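Local coordinates for uncharacterized protein PA2218 (Pseudomonas aeruginosa, PDB 2HDW) that is uncharacterised but adopts an alpha/beta hydrolase fold and probably acts as a hydrolase, its substrate being unknown, at residues 199-204 against 345-350; 113-118 against 349-354. All coordinates share one frame; numbering follows the deposited sequence.

In the fold
Both contacts use the chain that follows strand 334-339 and leads to helix 356-366, and they share Asp349 and Arg350 within it. Interaction 1 presses residues 345-350 against the end of interior strand 197-201, and every residue that touches there is buried. Interaction 2, its centre about 9 Å away, sets residues 349-354 against helix 112-122 and runs from the buried Tyr116 and Ile354 out to the exposed Leu351. Both are mainly van der Waals contacts, but a serine hydroxyl and a tyrosine edge enter the first, whereas the second sets leucine against the backbone and CB of Asp349 and isoleucine against tyrosine, with the Asp349 carboxylate turned away to Arg271. Tyr116 bridges the two, bonding to Leu347 and Ser201.

Interaction 1: residues 199-204 against 345-350; sequences VTSTMY and VDLYDR
Leu347 lies over Ser201 and Thr202 where strand 197-201 runs out into a loop, and its side chain carries most of the contact. At the root, CB is 3.8 Å from Ser201 OG and faces Thr202 CG2 as well, 4.1 Å away. CG still borders the serine oxygen. The touch then passes to one branch: CD2 approaches Ser201 OG to 3.7 Å and Thr202 CB to 4.0 Å. The leucine and threonine side chains run alongside each other, pointing opposite ways.

Ser201 OG, directed at the helical turn by a chi1 of -171°, meets only carbon here; its polar need is met by a hydrogen bond with the hydroxyl of Tyr116, from helix 112-122. Thr202 has a left-handed backbone conformation (phi 39°, psi 53°) just beyond the strand. Its methyl CG2, flanked by the backbone N and the carbonyl carbon, reaches the edge of the Tyr348 ring, near the ring plane, with CE1 4.2 Å away. The threonine side chain stands roughly perpendicular to the tyrosine's. One face of that ring is covered by CA of Val345, toward the rim, and Tyr266 of helix 258-267 adds an edge-to-face contact.

The short helical turn 346-349 is therefore laid against the C-terminal end of an interior strand of the sheet, between 173-178 and 309-314. This is the arrangement of an alpha/beta hydrolase fold, in which the loop after the last strand, the usual carrier of the histidine in active members, returns over the ends of the parallel strands.

Interaction 2: residues 113-118 against 349-354; sequences SGLYAQ and DRLDRI
Leu115 and Tyr116 of helix 112-122 pack against Asp349, Leu351 and Ile354 of the loop that leads into helix 356-366. The first helix makes the crossover between the adjacent parallel strands 96-102 and 126-130, a beta-alpha-beta unit of the alpha/beta hydrolase fold, and the contact ties it to the C-terminal part of the chain.

The apolar contacts fall into two patches. In the outer one, Leu115 extends with CG anti to the backbone N (chi1 173°), which brings its CD2 methyl to 3.5 Å from Asp349 CA and 3.7 Å from Asp349 CB. The aspartate offers its backbone and aliphatic root, while its carboxylate leads off to a salt bridge with Arg271. Leu351 CD2, 4.4 Å from the same leucine methyl, adds a looser touch at the exposed margin. The inner patch joins Tyr116 to Ile354, whose side chains reach toward each other from helix and loop.

Polar interactions hold the partners in shape without linking the two segments directly. Arg350 O accepts from both Arg353 N and Ile354 N, a tight turn that presents the isoleucine to the helix. Arg353 pairs with Asp346 through NH1; its approach to Asp352 is purely electrostatic, as the carboxylate oxygen lies well out of the guanidinium plane. The Tyr116 hydroxyl is gripped by Leu347 O, just upstream of the loop, and by Ser201 OG, two partners that would limit how the ring can shift, and Phe356 meets that ring edge-to-face.

Both methyls of Ile354 meet the phenol end from the same side of the ring plane: CD1 is 3.7 Å from Tyr116 CE1, and CG2 is 3.5 Å from Tyr116 OH.

Interaction 1: residues 199-204 against 345-350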
ATOM      1  N   VAL A 199       3.826  10.517   3.102  1.00  8.89           N
ATOM      2  CA  VAL A 199       4.523   9.774   4.149  1.00  7.61           C
ATOM      3  C   VAL A 199       4.578   8.321   3.703  1.00  7.47           C
ATOM      4  O   VAL A 199       3.617   7.821   3.131  1.00  6.69           O
ATOM      5  CB  VAL A 199       3.746   9.797   5.489  1.00  7.73           C
ATOM      6  CG1 VAL A 199       4.273   8.694   6.418  1.00  5.78           C
ATOM      7  CG2 VAL A 199       3.886  11.146   6.152  1.00  5.51           C
ATOM      8  N   THR A 200       5.701   7.649   3.942  1.00  9.53           N
ATOM      9  CA  THR A 200       5.810   6.234   3.609  1.00  7.39           C
ATOM     10  C   THR A 200       6.149   5.534   4.917  1.00  8.17           C
ATOM     11  O   THR A 200       6.858   6.092   5.757  1.00  8.63           O
ATOM     12  CB  THR A 200       6.930   5.935   2.580  1.00  9.69           C
ATOM     13  OG1 THR A 200       8.193   6.386   3.086  1.00 11.05           O
ATOM     14  CG2 THR A 200       6.632   6.610   1.249  1.00 10.71           C
ATOM     15  N   SER A 201       5.626   4.329   5.106  1.00  8.19           N
ATOM     16  CA  SER A 201       5.903   3.587   6.328  1.00  9.37           C
ATOM     17  C   SER A 201       6.499   2.220   5.993  1.00  9.86           C
ATOM     18  O   SER A 201       5.896   1.444   5.251  1.00 11.52           O
ATOM     19  CB  SER A 201       4.618   3.415   7.146  1.00  6.80           C
ATOM     20  OG  SER A 201       4.899   2.889   8.433  1.00  9.28           O
ATOM     21  N   THR A 202       7.688   1.947   6.530  1.00  8.28           N
ATOM     22  CA  THR A 202       8.383   0.674   6.310  1.00  9.62           C
ATOM     23  C   THR A 202       8.196   0.200   4.857  1.00  9.73           C
ATOM     24  O   THR A 202       7.803  -0.939   4.584  1.00 11.20           O
ATOM     25  CB  THR A 202       7.883  -0.399   7.344  1.00  9.53           C
ATOM     26  OG1 THR A 202       8.763  -1.528   7.328  1.00 12.55           O
ATOM     27  CG2 THR A 202       6.451  -0.859   7.031  1.00  8.20           C
ATOM     28  N   MET A 203       8.530   1.093   3.929  1.00  8.06           N
ATOM     29  CA  MET A 203       8.363   0.856   2.497  1.00  9.43           C
ATOM     30  C   MET A 203       9.266  -0.157   1.809  1.00  9.75           C
ATOM     31  O   MET A 203      10.342  -0.515   2.296  1.00  8.83           O
ATOM     32  CB  MET A 203       8.486   2.189   1.721  1.00  8.29           C
ATOM     33  CG  MET A 203       9.934   2.687   1.494  1.00  9.63           C
ATOM     34  SD  MET A 203      10.122   4.122   0.347  1.00  1.11           S
ATOM     35  CE  MET A 203      10.154   3.312  -1.256  1.00  8.75           C
ATOM     36  N   TYR A 204       8.788  -0.585   0.642  1.00  9.62           N
ATOM     37  CA  TYR A 204       9.475  -1.492  -0.270  1.00 10.15           C
ATOM     38  C   TYR A 204       9.296  -0.774  -1.606  1.00 10.92           C
ATOM     39  O   TYR A 204       8.342  -0.014  -1.779  1.00  9.12           O
ATOM     40  CB  TYR A 204       8.725  -2.818  -0.430  1.00 11.40           C
ATOM     41  CG  TYR A 204       9.177  -4.013   0.379  1.00 11.94           C
ATOM     42  CD1 TYR A 204       9.099  -4.015   1.772  1.00 13.80           C
ATOM     43  CD2 TYR A 204       9.545  -5.202  -0.260  1.00 13.34           C
ATOM     44  CE1 TYR A 204       9.357  -5.171   2.506  1.00 13.25           C
ATOM     45  CE2 TYR A 204       9.805  -6.363   0.466  1.00 14.20           C
ATOM     46  CZ  TYR A 204       9.701  -6.343   1.849  1.00 14.71           C
ATOM     47  OH  TYR A 204       9.885  -7.504   2.571  1.00 14.13           O
ATOM     48  N   VAL A 345       7.331  -5.580  10.444  1.00 12.19           N
ATOM     49  CA  VAL A 345       5.937  -5.771  10.827  1.00 10.80           C
ATOM     50  C   VAL A 345       5.520  -4.912  12.022  1.00 11.02           C
ATOM     51  O   VAL A 345       4.334  -4.693  12.241  1.00 12.39           O
ATOM     52  CB  VAL A 345       5.635  -7.265  11.112  1.00  8.59           C
ATOM     53  CG1 VAL A 345       4.214  -7.430  11.597  1.00 10.08           C
ATOM     54  CG2 VAL A 345       5.830  -8.081   9.829  1.00  6.46           C
ATOM     55  N   ASP A 346       6.483  -4.406  12.785  1.00 10.69           N
ATOM     56  CA  ASP A 346       6.141  -3.549  13.923  1.00 10.17           C
ATOM     57  C   ASP A 346       5.341  -2.332  13.473  1.00  8.87           C
ATOM     58  O   ASP A 346       4.443  -1.873  14.184  1.00  9.56           O
ATOM     59  CB  ASP A 346       7.391  -3.034  14.641  1.00  8.97           C
ATOM     60  CG  ASP A 346       7.921  -4.005  15.671  1.00 14.29           C
ATOM     61  OD1 ASP A 346       7.163  -4.889  16.129  1.00 13.85           O
ATOM     62  OD2 ASP A 346       9.106  -3.864  16.032  1.00 14.58           O
ATOM     63  N   LEU A 347       5.678  -1.793  12.303  1.00  9.19           N
ATOM     64  CA  LEU A 347       4.984  -0.608  11.801  1.00  9.42           C
ATOM     65  C   LEU A 347       3.687  -0.928  11.071  1.00 10.39           C
ATOM     66  O   LEU A 347       3.111  -0.070  10.405  1.00  9.89           O
ATOM     67  CB  LEU A 347       5.917   0.223  10.899  1.00  8.53           C
ATOM     68  CG  LEU A 347       6.780   1.285  11.609  1.00  8.12           C
ATOM     69  CD1 LEU A 347       7.590   0.645  12.729  1.00  8.50           C
ATOM     70  CD2 LEU A 347       7.705   1.964  10.608  1.00  8.67           C
ATOM     71  N   TYR A 348       3.231  -2.169  11.201  1.00 12.21           N
ATOM     72  CA  TYR A 348       1.978  -2.601  10.588  1.00 11.66           C
ATOM     73  C   TYR A 348       0.829  -2.309  11.554  1.00 12.43           C
ATOM     74  O   TYR A 348      -0.186  -1.713  11.179  1.00 11.97           O
ATOM     75  CB  TYR A 348       2.002  -4.114  10.321  1.00 13.42           C
ATOM     76  CG  TYR A 348       2.532  -4.553   8.968  1.00 15.74           C
ATOM     77  CD1 TYR A 348       3.353  -3.721   8.203  1.00 16.30           C
ATOM     78  CD2 TYR A 348       2.238  -5.826   8.469  1.00 17.08           C
ATOM     79  CE1 TYR A 348       3.868  -4.145   6.972  1.00 15.62           C
ATOM     80  CE2 TYR A 348       2.750  -6.261   7.247  1.00 18.13           C
ATOM     81  CZ  TYR A 348       3.565  -5.414   6.504  1.00 17.69           C
ATOM     82  OH  TYR A 348       4.081  -5.842   5.301  1.00 19.00           O
ATOM     83  N   ASP A 349       1.001  -2.722  12.807  1.00 12.20           N
ATOM     84  CA  ASP A 349      -0.057  -2.560  13.800  1.00 13.10           C
ATOM     85  C   ASP A 349       0.357  -2.187  15.223  1.00 14.06           C
ATOM     86  O   ASP A 349      -0.507  -2.087  16.094  1.00 14.74           O
ATOM     87  CB  ASP A 349      -0.877  -3.853  13.859  1.00 12.69           C
ATOM     88  CG  ASP A 349      -0.043  -5.051  14.299  1.00 12.83           C
ATOM     89  OD1 ASP A 349       1.200  -4.933  14.314  1.00 15.19           O
ATOM     90  OD2 ASP A 349      -0.620  -6.111  14.632  1.00 11.67           O
ATOM     91  N   ARG A 350       1.647  -1.995  15.479  1.00 13.81           N
ATOM     92  CA  ARG A 350       2.077  -1.647  16.833  1.00 15.76           C
ATOM     93  C   ARG A 350       1.934  -0.153  17.106  1.00 17.31           C
ATOM     94  O   ARG A 350       2.711   0.662  16.605  1.00 14.89           O
ATOM     95  CB  ARG A 350       3.528  -2.072  17.074  1.00 16.96           C
ATOM     96  CG  ARG A 350       3.796  -3.569  16.969  1.00 18.07           C
ATOM     97  CD  ARG A 350       2.930  -4.389  17.919  1.00 22.25           C
ATOM     98  NE  ARG A 350       3.437  -5.753  18.065  1.00 24.50           N
ATOM     99  CZ  ARG A 350       2.681  -6.808  18.347  1.00 24.77           C
ATOM    100  NH1 ARG A 350       1.373  -6.662  18.512  1.00 26.90           N
ATOM    101  NH2 ARG A 350       3.229  -8.010  18.458  1.00 24.07           N
TER

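Interaction 2: residues 113-118 against 349-354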
ATOM      1  N   SER A 113      -3.649  -0.848   6.449  1.00 10.76           N
ATOM      2  CA  SER A 113      -4.106   0.438   5.922  1.00 11.44           C
ATOM      3  C   SER A 113      -5.372   0.907   6.638  1.00 11.70           C
ATOM      4  O   SER A 113      -5.537   2.096   6.915  1.00 12.53           O
ATOM      5  CB  SER A 113      -4.347   0.361   4.404  1.00 10.21           C
ATOM      6  OG  SER A 113      -5.299  -0.635   4.062  1.00 10.74           O
ATOM      7  N   GLY A 114      -6.263  -0.031   6.939  1.00 12.99           N
ATOM      8  CA  GLY A 114      -7.488   0.314   7.637  1.00 12.20           C
ATOM      9  C   GLY A 114      -7.193   0.837   9.030  1.00 12.16           C
ATOM     10  O   GLY A 114      -7.793   1.819   9.474  1.00 11.73           O
ATOM     11  N   LEU A 115      -6.273   0.178   9.731  1.00 12.56           N
ATOM     12  CA  LEU A 115      -5.894   0.603  11.076  1.00 12.03           C
ATOM     13  C   LEU A 115      -5.335   2.026  11.022  1.00 12.19           C
ATOM     14  O   LEU A 115      -5.648   2.860  11.872  1.00 12.67           O
ATOM     15  CB  LEU A 115      -4.836  -0.339  11.655  1.00 12.67           C
ATOM     16  CG  LEU A 115      -4.227   0.077  12.995  1.00 14.23           C
ATOM     17  CD1 LEU A 115      -5.300   0.077  14.069  1.00 15.06           C
ATOM     18  CD2 LEU A 115      -3.119  -0.895  13.364  1.00 18.20           C
ATOM     19  N   TYR A 116      -4.501   2.297  10.022  1.00 11.87           N
ATOM     20  CA  TYR A 116      -3.926   3.631   9.853  1.00 10.90           C
ATOM     21  C   TYR A 116      -5.021   4.661   9.570  1.00 10.15           C
ATOM     22  O   TYR A 116      -5.053   5.726  10.186  1.00  9.55           O
ATOM     23  CB  TYR A 116      -2.929   3.652   8.694  1.00  9.10           C
ATOM     24  CG  TYR A 116      -1.504   3.306   9.063  1.00 10.48           C
ATOM     25  CD1 TYR A 116      -1.144   2.008   9.439  1.00 10.76           C
ATOM     26  CD2 TYR A 116      -0.505   4.269   8.992  1.00  7.42           C
ATOM     27  CE1 TYR A 116       0.194   1.686   9.729  1.00  8.67           C
ATOM     28  CE2 TYR A 116       0.820   3.961   9.275  1.00  9.11           C
ATOM     29  CZ  TYR A 116       1.164   2.675   9.638  1.00  9.24           C
ATOM     30  OH  TYR A 116       2.489   2.392   9.884  1.00 12.08           O
ATOM     31  N   ALA A 117      -5.910   4.339   8.633  1.00 10.78           N
ATOM     32  CA  ALA A 117      -6.997   5.242   8.256  1.00  9.55           C
ATOM     33  C   ALA A 117      -7.914   5.604   9.421  1.00 10.27           C
ATOM     34  O   ALA A 117      -8.263   6.770   9.605  1.00  7.91           O
ATOM     35  CB  ALA A 117      -7.818   4.632   7.115  1.00  9.43           C
ATOM     36  N   GLN A 118      -8.314   4.610  10.206  1.00 10.36           N
ATOM     37  CA  GLN A 118      -9.189   4.891  11.333  1.00 12.96           C
ATOM     38  C   GLN A 118      -8.476   5.732  12.383  1.00 11.80           C
ATOM     39  O   GLN A 118      -9.055   6.662  12.942  1.00 12.56           O
ATOM     40  CB  GLN A 118      -9.692   3.597  11.982  1.00 12.66           C
ATOM     41  CG  GLN A 118     -10.722   3.874  13.072  1.00 12.91           C
ATOM     42  CD  GLN A 118     -11.360   2.625  13.636  1.00 14.16           C
ATOM     43  OE1 GLN A 118     -10.726   1.858  14.359  1.00 16.89           O
ATOM     44  NE2 GLN A 118     -12.625   2.419  13.312  1.00 11.03           N
ATOM     45  N   ASP A 349       1.001  -2.722  12.807  1.00 12.20           N
ATOM     46  CA  ASP A 349      -0.057  -2.560  13.800  1.00 13.10           C
ATOM     47  C   ASP A 349       0.357  -2.187  15.223  1.00 14.06           C
ATOM     48  O   ASP A 349      -0.507  -2.087  16.094  1.00 14.74           O
ATOM     49  CB  ASP A 349      -0.877  -3.853  13.859  1.00 12.69           C
ATOM     50  CG  ASP A 349      -0.043  -5.051  14.299  1.00 12.83           C
ATOM     51  OD1 ASP A 349       1.200  -4.933  14.314  1.00 15.19           O
ATOM     52  OD2 ASP A 349      -0.620  -6.111  14.632  1.00 11.67           O
ATOM     53  N   ARG A 350       1.647  -1.995  15.479  1.00 13.81           N
ATOM     54  CA  ARG A 350       2.077  -1.647  16.833  1.00 15.76           C
ATOM     55  C   ARG A 350       1.934  -0.153  17.106  1.00 17.31           C
ATOM     56  O   ARG A 350       2.711   0.662  16.605  1.00 14.89           O
ATOM     57  CB  ARG A 350       3.528  -2.072  17.074  1.00 16.96           C
ATOM     58  CG  ARG A 350       3.796  -3.569  16.969  1.00 18.07           C
ATOM     59  CD  ARG A 350       2.930  -4.389  17.919  1.00 22.25           C
ATOM     60  NE  ARG A 350       3.437  -5.753  18.065  1.00 24.50           N
ATOM     61  CZ  ARG A 350       2.681  -6.808  18.347  1.00 24.77           C
ATOM     62  NH1 ARG A 350       1.373  -6.662  18.512  1.00 26.90           N
ATOM     63  NH2 ARG A 350       3.229  -8.010  18.458  1.00 24.07           N
ATOM     64  N   LEU A 351       0.935   0.197  17.913  1.00 18.22           N
ATOM     65  CA  LEU A 351       0.663   1.590  18.254  1.00 20.68           C
ATOM     66  C   LEU A 351       1.819   2.297  18.948  1.00 20.98           C
ATOM     67  O   LEU A 351       1.984   3.509  18.816  1.00 21.85           O
ATOM     68  CB  LEU A 351      -0.593   1.676  19.125  1.00 21.25           C
ATOM     69  CG  LEU A 351      -1.904   1.977  18.385  1.00 24.23           C
ATOM     70  CD1 LEU A 351      -1.854   3.407  17.878  1.00 23.96           C
ATOM     71  CD2 LEU A 351      -2.124   1.002  17.232  1.00 23.71           C
ATOM     72  N   ASP A 352       2.619   1.537  19.683  1.00 20.98           N
ATOM     73  CA  ASP A 352       3.758   2.094  20.396  1.00 22.30           C
ATOM     74  C   ASP A 352       4.996   2.157  19.504  1.00 21.50           C
ATOM     75  O   ASP A 352       6.050   2.620  19.929  1.00 20.40           O
ATOM     76  CB  ASP A 352       4.050   1.247  21.637  1.00 25.91           C
ATOM     77  CG  ASP A 352       4.151  -0.234  21.319  1.00 30.01           C
ATOM     78  OD1 ASP A 352       3.199  -0.782  20.712  1.00 30.59           O
ATOM     79  OD2 ASP A 352       5.180  -0.851  21.675  1.00 33.55           O
ATOM     80  N   ARG A 353       4.862   1.688  18.266  1.00 19.25           N
ATOM     81  CA  ARG A 353       5.976   1.702  17.321  1.00 18.04           C
ATOM     82  C   ARG A 353       5.664   2.622  16.138  1.00 14.79           C
ATOM     83  O   ARG A 353       6.566   3.231  15.555  1.00  9.79           O
ATOM     84  CB  ARG A 353       6.269   0.280  16.823  1.00 21.31           C
ATOM     85  CG  ARG A 353       6.624  -0.714  17.930  1.00 26.57           C
ATOM     86  CD  ARG A 353       7.874  -0.282  18.678  1.00 29.60           C
ATOM     87  NE  ARG A 353       8.150  -1.110  19.851  1.00 34.52           N
ATOM     88  CZ  ARG A 353       8.591  -2.363  19.810  1.00 34.38           C
ATOM     89  NH1 ARG A 353       8.816  -2.956  18.646  1.00 35.07           N
ATOM     90  NH2 ARG A 353       8.816  -3.022  20.939  1.00 35.70           N
ATOM     91  N   ILE A 354       4.387   2.714  15.782  1.00 13.17           N
ATOM     92  CA  ILE A 354       3.968   3.587  14.681  1.00 12.05           C
ATOM     93  C   ILE A 354       3.860   5.010  15.226  1.00 11.84           C
ATOM     94  O   ILE A 354       3.074   5.270  16.138  1.00 11.51           O
ATOM     95  CB  ILE A 354       2.590   3.173  14.113  1.00 11.47           C
ATOM     96  CG1 ILE A 354       2.634   1.715  13.638  1.00  9.21           C
ATOM     97  CG2 ILE A 354       2.217   4.087  12.952  1.00 11.35           C
ATOM     98  CD1 ILE A 354       1.277   1.174  13.181  1.00 13.16           C
TER